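Local coordinates for DUF4439 domain-containing protein (Mycobacterium tuberculosis, PDB 2IB0) that is of unknown function but folds as a ferritin-like four-helix bundle and forms a two-chain assembly, at residues V104-V118 with F129-A141. Sequence-based numbering, arbitrary orientation.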
loop_
_atom_site.group_PDB
_atom_site.type_symbol
_atom_site.label_atom_id
_atom_site.label_comp_id
_atom_site.label_asym_id
_atom_site.label_seq_id
_atom_site.Cartn_x
_atom_site.Cartn_y
_atom_site.Cartn_z
ATOM N N VAL A 104 -8.503 0.566 -11.953
ATOM C CA VAL A 104 -7.152 1.055 -11.542
ATOM C C VAL A 104 -7.268 2.557 -11.175
ATOM O O VAL A 104 -6.767 3.022 -10.148
ATOM C CB VAL A 104 -6.112 0.876 -12.691
ATOM C CG1 VAL A 104 -4.737 1.553 -12.345
ATOM C CG2 VAL A 104 -5.964 -0.589 -13.041
ATOM N N ARG A 105 -7.912 3.327 -12.034
ATOM C CA ARG A 105 -8.030 4.758 -11.775
ATOM C C ARG A 105 -8.736 5.009 -10.420
ATOM O O ARG A 105 -8.335 5.894 -9.662
ATOM C CB ARG A 105 -8.777 5.455 -12.915
ATOM C CG ARG A 105 -9.317 6.805 -12.477
ATOM C CD ARG A 105 -8.203 7.860 -12.247
ATOM N NE ARG A 105 -8.221 8.777 -13.381
ATOM C CZ ARG A 105 -8.774 9.984 -13.372
ATOM N NH1 ARG A 105 -9.314 10.500 -12.261
ATOM N NH2 ARG A 105 -8.745 10.686 -14.484
ATOM N N MET A 106 -9.769 4.223 -10.132
ATOM C CA MET A 106 -10.537 4.388 -8.904
ATOM C C MET A 106 -9.714 4.054 -7.655
ATOM O O MET A 106 -9.717 4.797 -6.712
ATOM C CB MET A 106 -11.863 3.611 -8.952
ATOM C CG MET A 106 -12.862 4.093 -10.033
ATOM S SD MET A 106 -14.503 3.434 -9.665
ATOM C CE MET A 106 -14.104 1.671 -9.912
ATOM N N GLU A 107 -8.905 3.006 -7.736
ATOM C CA GLU A 107 -8.022 2.564 -6.648
ATOM C C GLU A 107 -6.910 3.560 -6.416
ATOM O O GLU A 107 -6.575 3.863 -5.281
ATOM C CB GLU A 107 -7.482 1.178 -6.990
ATOM C CG GLU A 107 -8.584 0.051 -6.979
ATOM C CD GLU A 107 -9.381 -0.104 -5.634
ATOM O OE1 GLU A 107 -8.962 0.376 -4.542
ATOM O OE2 GLU A 107 -10.441 -0.760 -5.666
ATOM N N ASN A 108 -6.308 4.042 -7.511
ATOM C CA ASN A 108 -5.321 5.110 -7.464
ATOM C C ASN A 108 -5.869 6.401 -6.858
ATOM O O ASN A 108 -5.204 7.005 -6.042
ATOM C CB ASN A 108 -4.712 5.368 -8.855
ATOM C CG ASN A 108 -3.712 4.283 -9.275
ATOM O OD1 ASN A 108 -3.360 4.144 -10.453
ATOM N ND2 ASN A 108 -3.251 3.534 -8.327
ATOM N N ASP A 109 -7.076 6.828 -7.242
ATOM C CA ASP A 109 -7.708 7.977 -6.604
ATOM C C ASP A 109 -7.955 7.704 -5.091
ATOM O O ASP A 109 -7.895 8.616 -4.260
ATOM C CB ASP A 109 -9.079 8.289 -7.269
ATOM C CG ASP A 109 -8.960 8.951 -8.664
ATOM O OD1 ASP A 109 -7.860 9.412 -9.073
ATOM O OD2 ASP A 109 -10.025 9.051 -9.349
ATOM N N GLY A 110 -8.306 6.462 -4.748
ATOM C CA GLY A 110 -8.513 6.092 -3.345
ATOM C C GLY A 110 -7.205 6.119 -2.536
ATOM O O GLY A 110 -7.207 6.562 -1.368
ATOM N N ALA A 111 -6.103 5.632 -3.112
ATOM C CA ALA A 111 -4.775 5.786 -2.473
ATOM C C ALA A 111 -4.465 7.255 -2.179
ATOM O O ALA A 111 -4.083 7.630 -1.069
ATOM C CB ALA A 111 -3.661 5.191 -3.352
ATOM N N THR A 112 -4.666 8.102 -3.176
ATOM C CA THR A 112 -4.463 9.550 -3.011
ATOM C C THR A 112 -5.266 10.151 -1.875
ATOM O O THR A 112 -4.746 11.006 -1.148
ATOM C CB THR A 112 -4.791 10.304 -4.299
ATOM O OG1 THR A 112 -3.925 9.832 -5.321
ATOM C CG2 THR A 112 -4.578 11.827 -4.140
ATOM N N ALA A 113 -6.529 9.737 -1.743
ATOM C CA ALA A 113 -7.417 10.270 -0.695
ATOM C C ALA A 113 -7.014 9.714 0.689
ATOM O O ALA A 113 -6.983 10.435 1.662
ATOM C CB ALA A 113 -8.856 9.960 -0.992
ATOM N N TRP A 114 -6.682 8.437 0.748
ATOM C CA TRP A 114 -6.157 7.846 1.975
ATOM C C TRP A 114 -4.792 8.345 2.426
ATOM O O TRP A 114 -4.569 8.502 3.627
ATOM C CB TRP A 114 -6.249 6.316 1.948
ATOM C CG TRP A 114 -7.721 5.940 2.011
ATOM C CD1 TRP A 114 -8.481 5.419 0.998
ATOM C CD2 TRP A 114 -8.599 6.121 3.124
ATOM N NE1 TRP A 114 -9.779 5.245 1.416
ATOM C CE2 TRP A 114 -9.880 5.668 2.720
ATOM C CE3 TRP A 114 -8.426 6.616 4.434
ATOM C CZ2 TRP A 114 -10.976 5.673 3.568
ATOM C CZ3 TRP A 114 -9.539 6.648 5.287
ATOM C CH2 TRP A 114 -10.799 6.182 4.847
ATOM N N ARG A 115 -3.882 8.615 1.494
ATOM C CA ARG A 115 -2.614 9.248 1.882
ATOM C C ARG A 115 -2.874 10.594 2.542
ATOM O O ARG A 115 -2.161 10.967 3.451
ATOM C CB ARG A 115 -1.687 9.404 0.684
ATOM C CG ARG A 115 -0.349 9.953 1.034
ATOM C CD ARG A 115 0.586 9.963 -0.182
ATOM N NE ARG A 115 0.592 8.670 -0.859
ATOM C CZ ARG A 115 0.046 8.416 -2.045
ATOM N NH1 ARG A 115 -0.574 9.378 -2.745
ATOM N NH2 ARG A 115 0.128 7.179 -2.538
ATOM N N ALA A 116 -3.893 11.332 2.088
ATOM C CA ALA A 116 -4.231 12.607 2.757
ATOM C C ALA A 116 -4.742 12.433 4.188
ATOM O O ALA A 116 -4.473 13.257 5.041
ATOM C CB ALA A 116 -5.241 13.393 1.933
ATOM N N VAL A 117 -5.543 11.391 4.435
ATOM C CA VAL A 117 -5.962 11.078 5.810
ATOM C C VAL A 117 -4.737 10.683 6.695
ATOM O O VAL A 117 -4.594 11.144 7.867
ATOM C CB VAL A 117 -7.104 9.995 5.818
ATOM C CG1 VAL A 117 -7.517 9.660 7.249
ATOM C CG2 VAL A 117 -8.409 10.484 4.991
ATOM N N VAL A 118 -3.841 9.841 6.159
ATOM C CA VAL A 118 -2.601 9.502 6.929
ATOM C C VAL A 118 -1.913 10.786 7.356
ATOM O O VAL A 118 -1.455 10.921 8.502
ATOM C CB VAL A 118 -1.545 8.630 6.113
ATOM C CG1 VAL A 118 -0.182 8.482 6.871
ATOM C CG2 VAL A 118 -2.105 7.276 5.749
ATOM N N PHE A 129 -5.602 3.151 10.426
ATOM C CA PHE A 129 -6.762 2.773 9.611
ATOM C C PHE A 129 -6.602 3.295 8.180
ATOM O O PHE A 129 -6.882 2.573 7.190
ATOM C CB PHE A 129 -8.052 3.294 10.248
ATOM C CG PHE A 129 -9.303 3.052 9.406
ATOM C CD1 PHE A 129 -10.127 1.960 9.663
ATOM C CD2 PHE A 129 -9.644 3.905 8.355
ATOM C CE1 PHE A 129 -11.282 1.733 8.902
ATOM C CE2 PHE A 129 -10.793 3.670 7.577
ATOM C CZ PHE A 129 -11.609 2.584 7.862
ATOM N N ALA A 130 -6.134 4.549 8.081
ATOM C CA ALA A 130 -5.984 5.212 6.798
ATOM C C ALA A 130 -4.850 4.520 6.017
ATOM O O ALA A 130 -4.975 4.326 4.830
ATOM C CB ALA A 130 -5.684 6.703 6.984
ATOM N N SER A 131 -3.749 4.163 6.699
ATOM C CA SER A 131 -2.676 3.481 6.034
ATOM C C SER A 131 -3.053 2.088 5.564
ATOM O O SER A 131 -2.590 1.670 4.512
ATOM C CB SER A 131 -1.375 3.471 6.845
ATOM O OG SER A 131 -1.337 2.409 7.790
ATOM N N THR A 132 -3.850 1.360 6.327
ATOM C CA THR A 132 -4.430 0.095 5.875
ATOM C C THR A 132 -5.312 0.259 4.601
ATOM O O THR A 132 -5.135 -0.493 3.591
ATOM C CB THR A 132 -5.214 -0.543 7.023
ATOM O OG1 THR A 132 -4.279 -0.849 8.068
ATOM C CG2 THR A 132 -5.911 -1.822 6.582
ATOM N N ALA A 133 -6.196 1.268 4.627
ATOM C CA ALA A 133 -7.015 1.639 3.477
ATOM C C ALA A 133 -6.144 2.045 2.279
ATOM O O ALA A 133 -6.446 1.662 1.130
ATOM C CB ALA A 133 -7.985 2.748 3.856
ATOM N N LEU A 134 -5.060 2.783 2.536
ATOM C CA LEU A 134 -4.171 3.202 1.476
ATOM C C LEU A 134 -3.480 1.972 0.818
ATOM O O LEU A 134 -3.403 1.847 -0.416
ATOM C CB LEU A 134 -3.103 4.133 2.062
ATOM C CG LEU A 134 -2.211 5.073 1.234
ATOM C CD1 LEU A 134 -1.034 5.448 2.039
ATOM C CD2 LEU A 134 -1.745 4.527 -0.060
ATOM N N THR A 135 -2.960 1.098 1.671
ATOM C CA THR A 135 -2.283 -0.123 1.225
ATOM C C THR A 135 -3.218 -1.059 0.454
ATOM O O THR A 135 -2.815 -1.605 -0.592
ATOM C CB THR A 135 -1.686 -0.841 2.402
ATOM O OG1 THR A 135 -0.617 -0.034 2.937
ATOM C CG2 THR A 135 -1.154 -2.217 2.001
ATOM N N GLU A 136 -4.442 -1.227 0.946
ATOM C CA GLU A 136 -5.447 -2.039 0.249
ATOM C C GLU A 136 -5.800 -1.518 -1.156
ATOM O O GLU A 136 -5.986 -2.339 -2.065
ATOM C CB GLU A 136 -6.720 -2.199 1.078
ATOM C CG GLU A 136 -6.456 -3.063 2.335
ATOM C CD GLU A 136 -7.645 -3.117 3.274
ATOM O OE1 GLU A 136 -8.604 -2.322 3.130
ATOM O OE2 GLU A 136 -7.637 -3.969 4.174
ATOM N N SER A 137 -5.933 -0.186 -1.276
ATOM C CA SER A 137 -6.216 0.532 -2.524
ATOM C C SER A 137 -5.066 0.273 -3.511
ATOM O O SER A 137 -5.285 -0.043 -4.665
ATOM C CB SER A 137 -6.323 2.048 -2.252
ATOM O OG SER A 137 -7.439 2.389 -1.448
ATOM N N ALA A 138 -3.836 0.433 -3.039
ATOM C CA ALA A 138 -2.617 0.089 -3.808
ATOM C C ALA A 138 -2.495 -1.370 -4.243
ATOM O O ALA A 138 -2.060 -1.643 -5.343
ATOM C CB ALA A 138 -1.416 0.444 -3.010
ATOM N N VAL A 139 -2.785 -2.312 -3.354
ATOM C CA VAL A 139 -2.777 -3.731 -3.703
ATOM C C VAL A 139 -3.918 -3.974 -4.727
ATOM O O VAL A 139 -3.712 -4.636 -5.769
ATOM C CB VAL A 139 -2.888 -4.588 -2.440
ATOM C CG1 VAL A 139 -3.283 -6.010 -2.780
ATOM C CG2 VAL A 139 -1.520 -4.546 -1.627
ATOM N N MET A 140 -5.090 -3.372 -4.510
ATOM C CA MET A 140 -6.184 -3.520 -5.504
ATOM C C MET A 140 -5.816 -3.039 -6.908
ATOM O O MET A 140 -6.123 -3.728 -7.900
ATOM C CB MET A 140 -7.491 -2.849 -5.059
ATOM C CG MET A 140 -8.421 -3.702 -4.170
ATOM S SD MET A 140 -8.915 -5.359 -4.788
ATOM C CE MET A 140 -9.033 -5.012 -6.418
ATOM N N ALA A 141 -5.215 -1.849 -7.001
ATOM C CA ALA A 141 -4.697 -1.298 -8.271
ATOM C C ALA A 141 -3.688 -2.236 -8.937
ATOM O O ALA A 141 -3.745 -2.428 -10.167
ATOM C CB ALA A 141 -4.084 0.149 -8.077
HETATM O O HOH W 1 -9.652 3.055 -2.499
#
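Phe-129 turns its ring edge toward the six-membered ring of Trp-114. CE2 of Phe-129 lies 3.7 Å from CH2 of Trp-114, and the planes meet at 64°, an offset edge-to-face pair. Ala-130 puts its methyl against Val-117 and Val-118. Its CB is 3.5 Å from Val-117 CG1, a tight carbon contact, and also meets Val-118 CG2. Ser-131 touches that same Val-118 methyl through its backbone N and CB. Ala-133 lies over one face of the Trp-114 indole. Its CB stands 3.6 Å from the centroid of the five-membered ring, almost on the ring normal, as a CH-pi contact. Trp-114 is a knob among Phe-129, Ala-130, Ala-133 and Ser-137. Its NE1 hydrogen-bonds to Glu-33 of helix 18-46.

Helices 96-120 and 124-150 are neighbours in a ferritin-like four-helix bundle. These segments run antiparallel at 160°, with axes 8.1 Å apart at closest approach.

Leu-134 is the next knob, among Ala-111, Trp-114, Arg-115 and Val-118. CG anti to the backbone N (chi1 -163°) sets the branch beside the backbone of Ala-111 and Arg-115, and CD2 reaches Ala-111 CB at 3.9 Å. Leu-134 also packs on Ser-131 of the second subunit. Ser-137 fits among Glu-107, Gly-110, Ala-111 and Trp-114. A water lies unusually close to Ser-137 OG, at 2.5 Å, and makes a weak bond to Glu-107 OE1. Met-140 lays CB against the Glu-107 carboxylate, 3.4 Å from CD. Glu-107 OE2 hydrogen-bonds to Tyr-40 and His-62. Ala-141 CB touches Glu-107 CB and, at 3.5 Å, Asn-108 ND2.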